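Local coordinates for protein alkaline serine protease (Pseudoalteromonas sp., PDB 1Y9Z) that probably cleaves peptide bonds as a cold-adapted serine endopeptidase of the subtilisin-like family, with an inserted beta-barrel domain and bound calcium and sodium ions, at residues Trp104-Ser107 with Ala112-Asp115; Cys277-Val282 with Ile292-Ala297; Gly283-Ser288 with Asn319-Asp324; Pro373-Val378 with Gly417-Val422; Ser384-Cys389 with Ala426-Ser431. One frame throughout, in Å; residues are numbered along the deposited sequence.

Contact 1 (Trp104-Ser107 with Ala112-Asp115); sequences WGYS and AAID
Y106 OH reaches across the backbone of A113, 3.6 Å from A113 CA, and makes a weak hydrogen bond with T116 OG1 further along the same helix. The hydroxyl of T116 also bonds A112 O, so this one side chain ties the phenol to a carbonyl in the preceding turn. The rest of the contact is apolar. The hydroxyl end of the Y106 ring, from CE2 through CZ to OH, meets the helix, with Y106 CE2 3.7 Å from A113 CB and 4.4 Å from A112 CB. A112 C lies at the ring edge, near its plane. With Y106 CG turned roughly anti to the backbone N (chi1 -151°), the ring swings away from the loop toward helix 110-119. In the other direction Y106 CB sits over one face of the W104 indole, toward the rim, which links the exposed tryptophan to the buried tyrosine. V96 touches both Y106 and A113, while V98 lies against W104 and Y106. Strand 92-100, the hairpin partner 103-104 and helix 110-119 are thus packed together at the beginning of a beta-alpha-beta crossover to strand 125-128, an element of the parallel-sheet alpha/beta core of subtilisin-like proteases.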
# COMPACT_ATOMS: atom_id res chain seq x y z
N TRP A 104 8.67 -3.26 18.39
CA TRP A 104 7.65 -2.96 19.39
C TRP A 104 8.29 -2.37 20.64
O TRP A 104 9.16 -2.98 21.26
CB TRP A 104 6.87 -4.23 19.75
CG TRP A 104 5.76 -4.00 20.75
CD1 TRP A 104 5.89 -3.89 22.11
CD2 TRP A 104 4.36 -3.85 20.47
NE1 TRP A 104 4.66 -3.68 22.69
CE2 TRP A 104 3.71 -3.66 21.71
CE3 TRP A 104 3.60 -3.87 19.30
CZ2 TRP A 104 2.32 -3.48 21.80
CZ3 TRP A 104 2.22 -3.68 19.39
CH2 TRP A 104 1.60 -3.49 20.64
N GLY A 105 7.86 -1.16 21.01
CA GLY A 105 8.40 -0.50 22.18
C GLY A 105 7.35 -0.03 23.16
O GLY A 105 7.68 0.57 24.18
N TYR A 106 6.08 -0.29 22.85
CA TYR A 106 4.98 0.12 23.71
C TYR A 106 5.21 -0.45 25.11
O TYR A 106 5.62 -1.60 25.26
CB TYR A 106 3.66 -0.41 23.14
CG TYR A 106 2.45 0.43 23.48
CD1 TYR A 106 2.39 1.78 23.11
CD2 TYR A 106 1.34 -0.13 24.11
CE1 TYR A 106 1.25 2.54 23.37
CE2 TYR A 106 0.20 0.63 24.38
CZ TYR A 106 0.16 1.96 24.01
OH TYR A 106 -0.96 2.71 24.27
N SER A 107 4.94 0.35 26.14
CA SER A 107 5.14 -0.09 27.52
C SER A 107 4.14 -1.15 27.94
O SER A 107 4.32 -1.81 28.96
CB SER A 107 5.04 1.10 28.48
OG SER A 107 3.70 1.57 28.57
N ALA A 112 -3.97 -2.86 25.50
CA ALA A 112 -3.86 -1.56 26.14
C ALA A 112 -3.88 -0.44 25.10
O ALA A 112 -4.45 0.63 25.33
CB ALA A 112 -2.58 -1.49 26.97
N ALA A 113 -3.24 -0.69 23.95
CA ALA A 113 -3.21 0.30 22.87
C ALA A 113 -4.62 0.53 22.35
O ALA A 113 -5.02 1.67 22.10
CB ALA A 113 -2.30 -0.19 21.75
N ILE A 114 -5.37 -0.55 22.18
CA ILE A 114 -6.74 -0.43 21.70
C ILE A 114 -7.57 0.31 22.75
O ILE A 114 -8.37 1.17 22.42
CB ILE A 114 -7.35 -1.82 21.41
CG1 ILE A 114 -6.55 -2.50 20.29
CG2 ILE A 114 -8.81 -1.69 21.02
CD1 ILE A 114 -6.95 -3.95 20.04
N ASP A 115 -7.37 -0.03 24.03
CA ASP A 115 -8.10 0.65 25.10
C ASP A 115 -7.85 2.15 25.00
O ASP A 115 -8.76 2.96 25.15
CB ASP A 115 -7.65 0.18 26.49
CG ASP A 115 -8.07 -1.25 26.80
OD1 ASP A 115 -9.10 -1.71 26.27
OD2 ASP A 115 -7.37 -1.90 27.60

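Contact 2 (Cys277-Val282 with Ile292-Ala297); sequences CLVERV and INSTKA
S294 sets its hydroxyl between two backbone groups where strand 275-280 gives way to loop. S294 OG donates to E280 O at 2.8 Å, with a C=O...donor angle of 136° and the donor tilted 18° from the carbonyl plane. The same oxygen accepts a weak bond from V282 N, 2.9 Å away and bent to 128°. The hydroxyl lies beside its own backbone N and anti to the carbonyl carbon, which turns it to the strand's end. Toward the strand, V279 packs on the serine by van der Waals contact: V279 CG2 lies 3.8 Å from S294 CB, and V279 CG1 is 3.7 Å from S294 O. Further along, V282 CG2 flanks S294 OG.

Two waters form the next layer. Water 1 donates to V282 O and accepts from S294 N, 3.0 Å from each; water 2 also donates to V282 O and receives a weak bond from N293 ND2. F267 of strand 266-268 touches V279, V282 and S294 together, R281 turns away to a salt bridge with E291, and a disulfide joins C277 to C298, clamping the strand to the helix. Within this beta-alpha-beta unit, helix and chain approach closely at the small serine, R281 CA and S294 CA being 5.7 Å apart, and its buried hydroxyl gives E280 O a donor and V282 N a weak acceptor where regular strand pairing stops.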
# COMPACT_ATOMS: atom_id res chain seq x y z
N CYS A 277 16.19 1.36 -22.49
CA CYS A 277 15.72 0.03 -22.84
C CYS A 277 14.39 -0.38 -22.20
O CYS A 277 14.29 -0.52 -20.99
CB CYS A 277 16.81 -0.96 -22.47
SG CYS A 277 16.64 -2.69 -22.99
N LEU A 278 13.39 -0.57 -23.06
CA LEU A 278 12.07 -1.00 -22.64
C LEU A 278 12.05 -2.52 -22.78
O LEU A 278 12.47 -3.05 -23.81
CB LEU A 278 11.00 -0.39 -23.54
CG LEU A 278 9.53 -0.74 -23.25
CD1 LEU A 278 9.10 -0.13 -21.92
CD2 LEU A 278 8.66 -0.20 -24.38
N VAL A 279 11.57 -3.22 -21.76
CA VAL A 279 11.53 -4.67 -21.82
C VAL A 279 10.38 -5.26 -21.01
O VAL A 279 10.08 -4.81 -19.90
CB VAL A 279 12.86 -5.29 -21.33
CG1 VAL A 279 13.11 -4.90 -19.88
CG2 VAL A 279 12.82 -6.80 -21.48
N GLU A 280 9.73 -6.27 -21.58
CA GLU A 280 8.63 -6.94 -20.90
C GLU A 280 9.22 -7.84 -19.83
O GLU A 280 10.25 -8.49 -20.04
CB GLU A 280 7.82 -7.77 -21.90
CG GLU A 280 6.63 -8.48 -21.28
CD GLU A 280 5.92 -9.38 -22.27
OE1 GLU A 280 6.56 -10.33 -22.77
OE2 GLU A 280 4.72 -9.14 -22.55
N ARG A 281 8.58 -7.88 -18.67
CA ARG A 281 9.03 -8.72 -17.57
C ARG A 281 8.86 -10.19 -17.92
O ARG A 281 7.81 -10.61 -18.39
CB ARG A 281 8.25 -8.38 -16.30
CG ARG A 281 8.53 -9.32 -15.13
CD ARG A 281 7.76 -8.90 -13.89
NE ARG A 281 8.20 -7.60 -13.39
CZ ARG A 281 7.44 -6.51 -13.31
NH1 ARG A 281 6.17 -6.55 -13.69
NH2 ARG A 281 7.96 -5.38 -12.86
N VAL A 282 9.92 -10.98 -17.69
CA VAL A 282 9.87 -12.41 -17.95
C VAL A 282 9.79 -13.10 -16.59
O VAL A 282 10.73 -13.03 -15.80
CB VAL A 282 11.13 -12.90 -18.69
CG1 VAL A 282 11.09 -14.42 -18.84
CG2 VAL A 282 11.22 -12.24 -20.05
N ILE A 292 15.55 -9.59 -12.16
CA ILE A 292 16.89 -9.42 -12.70
C ILE A 292 17.09 -9.93 -14.13
O ILE A 292 17.96 -9.44 -14.85
CB ILE A 292 17.94 -10.10 -11.78
CG1 ILE A 292 19.36 -9.79 -12.27
CG2 ILE A 292 17.71 -11.61 -11.76
CD1 ILE A 292 19.72 -8.32 -12.20
N ASN A 293 16.29 -10.90 -14.55
CA ASN A 293 16.44 -11.45 -15.89
C ASN A 293 16.19 -10.45 -17.02
O ASN A 293 17.07 -10.20 -17.84
CB ASN A 293 15.54 -12.68 -16.06
CG ASN A 293 15.94 -13.80 -15.13
OD1 ASN A 293 17.11 -14.18 -15.07
ND2 ASN A 293 14.97 -14.34 -14.39
N SER A 294 14.99 -9.86 -17.06
CA SER A 294 14.68 -8.88 -18.09
C SER A 294 15.54 -7.64 -17.91
O SER A 294 16.01 -7.04 -18.88
CB SER A 294 13.20 -8.48 -18.04
OG SER A 294 12.36 -9.53 -18.49
N THR A 295 15.75 -7.25 -16.65
CA THR A 295 16.55 -6.07 -16.33
C THR A 295 17.98 -6.21 -16.83
O THR A 295 18.51 -5.30 -17.48
CB THR A 295 16.57 -5.82 -14.81
OG1 THR A 295 15.22 -5.74 -14.33
CG2 THR A 295 17.29 -4.52 -14.50
N LYS A 296 18.62 -7.34 -16.54
CA LYS A 296 20.00 -7.56 -16.95
C LYS A 296 20.14 -7.69 -18.47
O LYS A 296 21.16 -7.30 -19.03
CB LYS A 296 20.56 -8.81 -16.27
CG LYS A 296 22.04 -9.05 -16.55
CD LYS A 296 22.57 -10.22 -15.75
CE LYS A 296 24.05 -10.44 -16.00
NZ LYS A 296 24.59 -11.56 -15.18
N ALA A 297 19.12 -8.24 -19.13
CA ALA A 297 19.17 -8.39 -20.58
C ALA A 297 19.41 -7.01 -21.18
O ALA A 297 20.22 -6.84 -22.09
CB ALA A 297 17.85 -8.96 -21.08
O HOH W 1 12.56 -10.70 -15.59
O HOH W 2 12.74 -14.78 -15.61

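Contact 3 (Gly283-Ser288 with Asn319-Asp324); sequences GNQGSS and NPFLVD
Q285 OE1 takes the backbone hydrogen of F321, and this is the one polar bond between the segments. F321 N and Q285 OE1 are 2.8 Å apart with a nearly straight N-H...O angle of 166°, and the donor lies in the carbonyl plane of the amide. The extended glutamine chain, with CG anti to the backbone N, carries the amide from the loop across to the incoming strand.

Van der Waals contacts surround the bond. Q285 OE1 also abuts P320 CB at 3.3 Å. The other half of the amide approaches the F321 ring at its edge: Q285 NE2 lies 3.6 Å from F321 CD1, near the ring plane, and amide and ring are only 18° apart, so the two planes are nearly parallel and meet edge to edge, not stacked. With an alanine at Q285, F321 N would probably lose this acceptor and the edge of the phenyl ring its polar neighbour, setting the ring freer to turn.

On the far side, L322 packs on E291 and T295 of helix 291-300. The contact therefore pins the loop between strand 275-280 and helix 291-300 to short strand 321-323, which pairs in parallel with strand 232-240 of the inserted beta-barrel domain.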
# COMPACT_ATOMS: atom_id res chain seq x y z
N GLY A 283 8.66 -13.75 -16.33
CA GLY A 283 8.47 -14.41 -15.06
C GLY A 283 7.84 -13.45 -14.07
O GLY A 283 7.55 -12.30 -14.42
N ASN A 284 7.63 -13.90 -12.84
CA ASN A 284 7.04 -13.06 -11.80
C ASN A 284 7.51 -13.47 -10.42
O ASN A 284 7.83 -14.64 -10.18
CB ASN A 284 5.51 -13.12 -11.85
CG ASN A 284 4.93 -12.20 -12.91
OD1 ASN A 284 4.28 -12.66 -13.85
ND2 ASN A 284 5.17 -10.91 -12.76
N GLN A 285 7.56 -12.51 -9.52
CA GLN A 285 7.99 -12.76 -8.15
C GLN A 285 7.02 -13.68 -7.44
O GLN A 285 5.80 -13.57 -7.60
CB GLN A 285 8.11 -11.44 -7.39
CG GLN A 285 8.55 -11.60 -5.95
CD GLN A 285 8.91 -10.28 -5.31
OE1 GLN A 285 9.78 -9.56 -5.80
NE2 GLN A 285 8.24 -9.95 -4.21
N GLY A 286 7.57 -14.60 -6.66
CA GLY A 286 6.76 -15.55 -5.92
C GLY A 286 7.69 -16.53 -5.25
O GLY A 286 8.23 -16.25 -4.17
N SER A 287 7.90 -17.68 -5.88
CA SER A 287 8.80 -18.69 -5.34
C SER A 287 10.24 -18.25 -5.61
O SER A 287 11.18 -18.74 -4.99
CB SER A 287 8.53 -20.04 -6.00
OG SER A 287 8.61 -19.95 -7.41
N SER A 288 10.40 -17.32 -6.55
CA SER A 288 11.71 -16.79 -6.92
C SER A 288 11.61 -15.29 -7.17
O SER A 288 10.53 -14.70 -7.05
CB SER A 288 12.24 -17.49 -8.17
OG SER A 288 11.43 -17.18 -9.30
N ASN A 319 5.97 -3.98 -7.81
CA ASN A 319 7.08 -3.35 -7.09
C ASN A 319 7.88 -4.53 -6.52
O ASN A 319 7.95 -4.72 -5.31
CB ASN A 319 6.54 -2.48 -5.96
CG ASN A 319 7.64 -1.92 -5.06
OD1 ASN A 319 7.39 -1.59 -3.90
ND2 ASN A 319 8.84 -1.78 -5.60
N PRO A 320 8.50 -5.33 -7.40
CA PRO A 320 9.28 -6.50 -6.98
C PRO A 320 10.68 -6.22 -6.49
O PRO A 320 11.23 -5.13 -6.69
CB PRO A 320 9.29 -7.36 -8.23
CG PRO A 320 9.48 -6.32 -9.30
CD PRO A 320 8.52 -5.20 -8.87
N PHE A 321 11.27 -7.22 -5.84
CA PHE A 321 12.64 -7.10 -5.37
C PHE A 321 13.54 -7.37 -6.56
O PHE A 321 13.39 -8.38 -7.25
CB PHE A 321 12.95 -8.13 -4.28
CG PHE A 321 12.31 -7.84 -2.96
CD1 PHE A 321 11.16 -8.52 -2.56
CD2 PHE A 321 12.86 -6.89 -2.11
CE1 PHE A 321 10.57 -8.25 -1.33
CE2 PHE A 321 12.27 -6.62 -0.87
CZ PHE A 321 11.12 -7.30 -0.48
N LEU A 322 14.46 -6.45 -6.83
CA LEU A 322 15.41 -6.63 -7.92
C LEU A 322 16.65 -7.23 -7.27
O LEU A 322 17.54 -6.50 -6.82
CB LEU A 322 15.76 -5.30 -8.59
CG LEU A 322 16.88 -5.36 -9.64
CD1 LEU A 322 16.53 -6.35 -10.74
CD2 LEU A 322 17.10 -3.97 -10.22
N VAL A 323 16.67 -8.56 -7.18
CA VAL A 323 17.80 -9.26 -6.57
C VAL A 323 18.94 -9.26 -7.58
O VAL A 323 18.88 -9.96 -8.60
CB VAL A 323 17.41 -10.70 -6.20
CG1 VAL A 323 18.57 -11.39 -5.50
CG2 VAL A 323 16.18 -10.68 -5.30
N ASP A 324 19.97 -8.47 -7.29
CA ASP A 324 21.13 -8.32 -8.17
C ASP A 324 22.36 -8.96 -7.53
O ASP A 324 23.19 -8.28 -6.93
CB ASP A 324 21.36 -6.83 -8.41
CG ASP A 324 22.26 -6.55 -9.59
OD1 ASP A 324 22.49 -5.35 -9.86
OD2 ASP A 324 22.72 -7.50 -10.25

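Contact 4 (Pro373-Val378 with Gly417-Val422); sequences PHVSGV and GMINAV
I419 and V378 point their side chains at each other tip to tip, I419 CD1 meeting V378 CG1 at 3.6 Å. I419 is extended, with CG1 anti to the backbone N (chi1 -172°), and so sets its terminal methyl against V375 and V378, about one turn apart on helix 368-385. V375 crosses that methyl at a slant: V375 CG1 is 3.9 Å from I419 CD1, which also lies 3.7 Å from V375 O and so rests partly on the helix backbone. The same V378 CG1 turns its other flank to A421, whose CB comes within 3.5 Å; one valine branch thus serves both an isoleucine end and an alanine methyl. I198 of strand 196-201 touches V375 and I419 together and closes the cluster from the sheet.

A421 opens helix 421-430, and N420 before it is the N-cap, its OD1 bonding A423 N while ND2 bonds D403. The cap fixes the helix start from which A421 faces V378. Such apolar packing of the C-terminal helix region on the buried helix belongs to the subtilase alpha/beta fold; helix 368-385 begins with T368 and S369 of the inhibitor pocket, S369 probably being the nucleophile of the GTSMA motif.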
# COMPACT_ATOMS: atom_id res chain seq x y z
N PRO A 373 -5.29 0.09 5.51
CA PRO A 373 -5.78 1.48 5.62
C PRO A 373 -6.77 1.87 4.53
O PRO A 373 -7.56 2.79 4.71
CB PRO A 373 -4.49 2.31 5.59
CG PRO A 373 -3.52 1.43 4.85
CD PRO A 373 -3.82 0.06 5.41
N HIS A 374 -6.73 1.18 3.38
CA HIS A 374 -7.70 1.48 2.33
C HIS A 374 -9.06 1.04 2.87
O HIS A 374 -10.06 1.74 2.73
CB HIS A 374 -7.40 0.71 1.04
CG HIS A 374 -6.31 1.30 0.20
ND1 HIS A 374 -4.98 0.95 0.34
CD2 HIS A 374 -6.35 2.22 -0.80
CE1 HIS A 374 -4.26 1.62 -0.54
NE2 HIS A 374 -5.07 2.39 -1.24
N VAL A 375 -9.08 -0.14 3.49
CA VAL A 375 -10.31 -0.69 4.04
C VAL A 375 -10.83 0.09 5.24
O VAL A 375 -12.02 0.42 5.31
CB VAL A 375 -10.12 -2.18 4.43
CG1 VAL A 375 -11.36 -2.71 5.14
CG2 VAL A 375 -9.85 -3.01 3.18
N SER A 376 -9.96 0.41 6.19
CA SER A 376 -10.39 1.16 7.37
C SER A 376 -10.72 2.60 7.01
O SER A 376 -11.61 3.21 7.61
CB SER A 376 -9.33 1.10 8.47
OG SER A 376 -8.09 1.64 8.05
N GLY A 377 -10.01 3.16 6.03
CA GLY A 377 -10.28 4.52 5.61
C GLY A 377 -11.67 4.57 4.98
O GLY A 377 -12.47 5.45 5.30
N VAL A 378 -11.95 3.62 4.10
CA VAL A 378 -13.25 3.55 3.44
C VAL A 378 -14.35 3.25 4.45
O VAL A 378 -15.45 3.80 4.37
CB VAL A 378 -13.27 2.48 2.33
CG1 VAL A 378 -14.71 2.19 1.90
CG2 VAL A 378 -12.47 2.96 1.13
N GLY A 417 -13.95 -10.06 -1.52
CA GLY A 417 -13.53 -9.30 -2.68
C GLY A 417 -13.01 -7.91 -2.39
O GLY A 417 -12.67 -7.58 -1.25
N MET A 418 -12.96 -7.08 -3.42
CA MET A 418 -12.47 -5.71 -3.31
C MET A 418 -13.50 -4.80 -2.65
O MET A 418 -14.66 -4.75 -3.07
CB MET A 418 -12.12 -5.17 -4.69
CG MET A 418 -11.42 -3.82 -4.65
SD MET A 418 -9.78 -3.95 -3.92
CE MET A 418 -8.80 -3.04 -5.11
N ILE A 419 -13.07 -4.07 -1.63
CA ILE A 419 -13.96 -3.15 -0.93
C ILE A 419 -14.50 -2.12 -1.93
O ILE A 419 -13.79 -1.68 -2.83
CB ILE A 419 -13.22 -2.44 0.23
CG1 ILE A 419 -14.22 -1.64 1.07
CG2 ILE A 419 -12.10 -1.56 -0.31
CD1 ILE A 419 -13.68 -1.21 2.42
N ASN A 420 -15.77 -1.76 -1.77
CA ASN A 420 -16.44 -0.82 -2.67
C ASN A 420 -17.18 0.23 -1.85
O ASN A 420 -18.28 -0.03 -1.36
CB ASN A 420 -17.42 -1.58 -3.56
CG ASN A 420 -18.00 -0.72 -4.67
OD1 ASN A 420 -18.35 0.43 -4.45
ND2 ASN A 420 -18.10 -1.29 -5.87
N ALA A 421 -16.58 1.40 -1.71
CA ALA A 421 -17.16 2.48 -0.93
C ALA A 421 -18.54 2.93 -1.41
O ALA A 421 -19.47 3.07 -0.61
CB ALA A 421 -16.22 3.68 -0.91
N VAL A 422 -18.68 3.14 -2.71
CA VAL A 422 -19.94 3.58 -3.29
C VAL A 422 -21.08 2.60 -3.01
O VAL A 422 -22.15 2.99 -2.55
CB VAL A 422 -19.82 3.78 -4.82
CG1 VAL A 422 -21.15 4.23 -5.40
CG2 VAL A 422 -18.74 4.80 -5.12

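Contact 5 (Ser384-Cys389 with Ala426-Ser431); sequences SYHPEC and AYLDES
H386 faces L428 and D429 just past the end of helix 368-385, where a type I turn from H386 to C389 brings the chain round beside helix 421-430 of the subtilase fold. From CB, the side chain leaves with CG anti to the carbonyl carbon, which aims the ring at the helix. H386 CG stands 3.9 Å from L428 CB, and H386 CD2 presses closer on that same atom, 3.4 Å away. L428 O lies over one face of the imidazole toward its rim, 3.5 Å from H386 CE1. At the far end H386 NE2 donates to D429 OD2 at 2.7 Å, the bond angle being 161°; the acceptor lies in the ring plane and offers its anti lone pair, and the carboxylate is turned 70° from the ring. On the loop side H386 ND1 donates to E388 OE1 at 3.2 Å, a more bent bond of 140° to the syn lone pair. With both nitrogens donating to carboxylates, the ring is probably protonated and held against rotation. A leucine in its place would probably leave D429 OD2 without its donor and E388 free to swing away from the turn. The D429 carboxylate has a second partner, K425, in a salt bridge through OD1. Beside these polar bonds L428 CD2 lies 4.1 Å from C389 SG, the sulfur disulfide-bonded to C432.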
# COMPACT_ATOMS: atom_id res chain seq x y z
N SER A 384 -19.44 7.54 8.09
CA SER A 384 -19.75 8.94 8.36
C SER A 384 -21.10 9.35 7.77
O SER A 384 -21.71 10.32 8.23
CB SER A 384 -18.65 9.86 7.84
OG SER A 384 -18.66 9.97 6.43
N TYR A 385 -21.56 8.63 6.75
CA TYR A 385 -22.85 8.94 6.13
C TYR A 385 -23.99 8.37 6.97
O TYR A 385 -25.13 8.82 6.87
CB TYR A 385 -22.95 8.34 4.72
CG TYR A 385 -22.22 9.10 3.63
CD1 TYR A 385 -20.86 8.89 3.40
CD2 TYR A 385 -22.90 9.98 2.79
CE1 TYR A 385 -20.20 9.54 2.35
CE2 TYR A 385 -22.26 10.64 1.75
CZ TYR A 385 -20.91 10.41 1.53
OH TYR A 385 -20.28 11.04 0.48
N HIS A 386 -23.67 7.38 7.80
CA HIS A 386 -24.67 6.73 8.64
C HIS A 386 -24.10 6.37 10.01
O HIS A 386 -23.98 5.19 10.34
CB HIS A 386 -25.19 5.47 7.95
CG HIS A 386 -25.91 5.75 6.67
ND1 HIS A 386 -27.16 6.32 6.62
CD2 HIS A 386 -25.53 5.55 5.38
CE1 HIS A 386 -27.53 6.46 5.36
NE2 HIS A 386 -26.56 6.00 4.59
N PRO A 387 -23.75 7.38 10.82
CA PRO A 387 -23.18 7.15 12.15
C PRO A 387 -24.12 6.46 13.13
O PRO A 387 -23.70 6.04 14.21
CB PRO A 387 -22.80 8.56 12.59
CG PRO A 387 -23.85 9.40 11.93
CD PRO A 387 -23.90 8.82 10.55
N GLU A 388 -25.39 6.34 12.76
CA GLU A 388 -26.36 5.69 13.63
C GLU A 388 -26.23 4.17 13.59
O GLU A 388 -26.67 3.48 14.50
CB GLU A 388 -27.79 6.10 13.26
CG GLU A 388 -28.32 5.53 11.94
CD GLU A 388 -27.83 6.28 10.72
OE1 GLU A 388 -28.18 5.86 9.59
OE2 GLU A 388 -27.09 7.27 10.87
N CYS A 389 -25.61 3.66 12.53
CA CYS A 389 -25.43 2.21 12.39
C CYS A 389 -24.28 1.74 13.27
O CYS A 389 -23.37 2.51 13.59
CB CYS A 389 -25.16 1.85 10.93
SG CYS A 389 -26.45 2.38 9.74
N ALA A 426 -24.48 3.00 -0.59
CA ALA A 426 -25.82 2.79 -1.13
C ALA A 426 -26.57 1.75 -0.31
O ALA A 426 -27.79 1.85 -0.12
CB ALA A 426 -25.72 2.34 -2.58
N TYR A 427 -25.84 0.75 0.18
CA TYR A 427 -26.41 -0.32 0.99
C TYR A 427 -27.00 0.28 2.27
O TYR A 427 -28.17 0.06 2.59
CB TYR A 427 -25.30 -1.31 1.35
CG TYR A 427 -25.75 -2.57 2.06
CD1 TYR A 427 -26.24 -3.66 1.34
CD2 TYR A 427 -25.63 -2.70 3.44
CE1 TYR A 427 -26.60 -4.85 1.98
CE2 TYR A 427 -25.98 -3.88 4.10
CZ TYR A 427 -26.46 -4.95 3.36
OH TYR A 427 -26.79 -6.12 4.00
N LEU A 428 -26.18 1.04 2.98
CA LEU A 428 -26.61 1.66 4.23
C LEU A 428 -27.64 2.77 3.99
O LEU A 428 -28.40 3.12 4.90
CB LEU A 428 -25.40 2.22 4.98
CG LEU A 428 -24.41 1.15 5.48
CD1 LEU A 428 -23.21 1.83 6.11
CD2 LEU A 428 -25.10 0.24 6.48
N ASP A 429 -27.68 3.30 2.78
CA ASP A 429 -28.64 4.34 2.43
C ASP A 429 -30.05 3.79 2.55
O ASP A 429 -31.00 4.52 2.85
CB ASP A 429 -28.40 4.84 1.00
CG ASP A 429 -27.34 5.92 0.92
OD1 ASP A 429 -26.93 6.27 -0.21
OD2 ASP A 429 -26.90 6.41 1.99
N GLU A 430 -30.20 2.49 2.30
CA GLU A 430 -31.49 1.83 2.40
C GLU A 430 -31.86 1.68 3.87
O GLU A 430 -32.96 2.02 4.29
CB GLU A 430 -31.44 0.46 1.72
CG GLU A 430 -31.16 0.52 0.23
CD GLU A 430 -32.21 1.31 -0.53
OE1 GLU A 430 -33.39 0.93 -0.48
OE2 GLU A 430 -31.85 2.32 -1.17
N SER A 431 -30.91 1.17 4.65
CA SER A 431 -31.08 0.98 6.09
C SER A 431 -29.77 0.44 6.65
O SER A 431 -28.87 0.08 5.89
CB SER A 431 -32.20 -0.03 6.37
OG SER A 431 -31.77 -1.35 6.13

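How the contacts relate
Contacts 2 and 3 form one neighbourhood in the inserted domain: their centres are 12 Å apart, both border the same mixed sheet, and they touch where I292 CB lies 3.3 Å from V323 O. Contacts 4 and 5 make a second pair, 15 Å apart between centres, at two levels of helices 368-385 and 421-430. In both pairs the segments alternate along the chain. Contact 1 stands alone, its centre 26 Å from that of contact 4. The bound phenylmethanesulfonic acid is about 12 Å from the side chains of Y106, F321 and V375, in contacts 1, 3 and 4, whereas contacts 2 and 5 mark distant ends, with centres 49 Å apart.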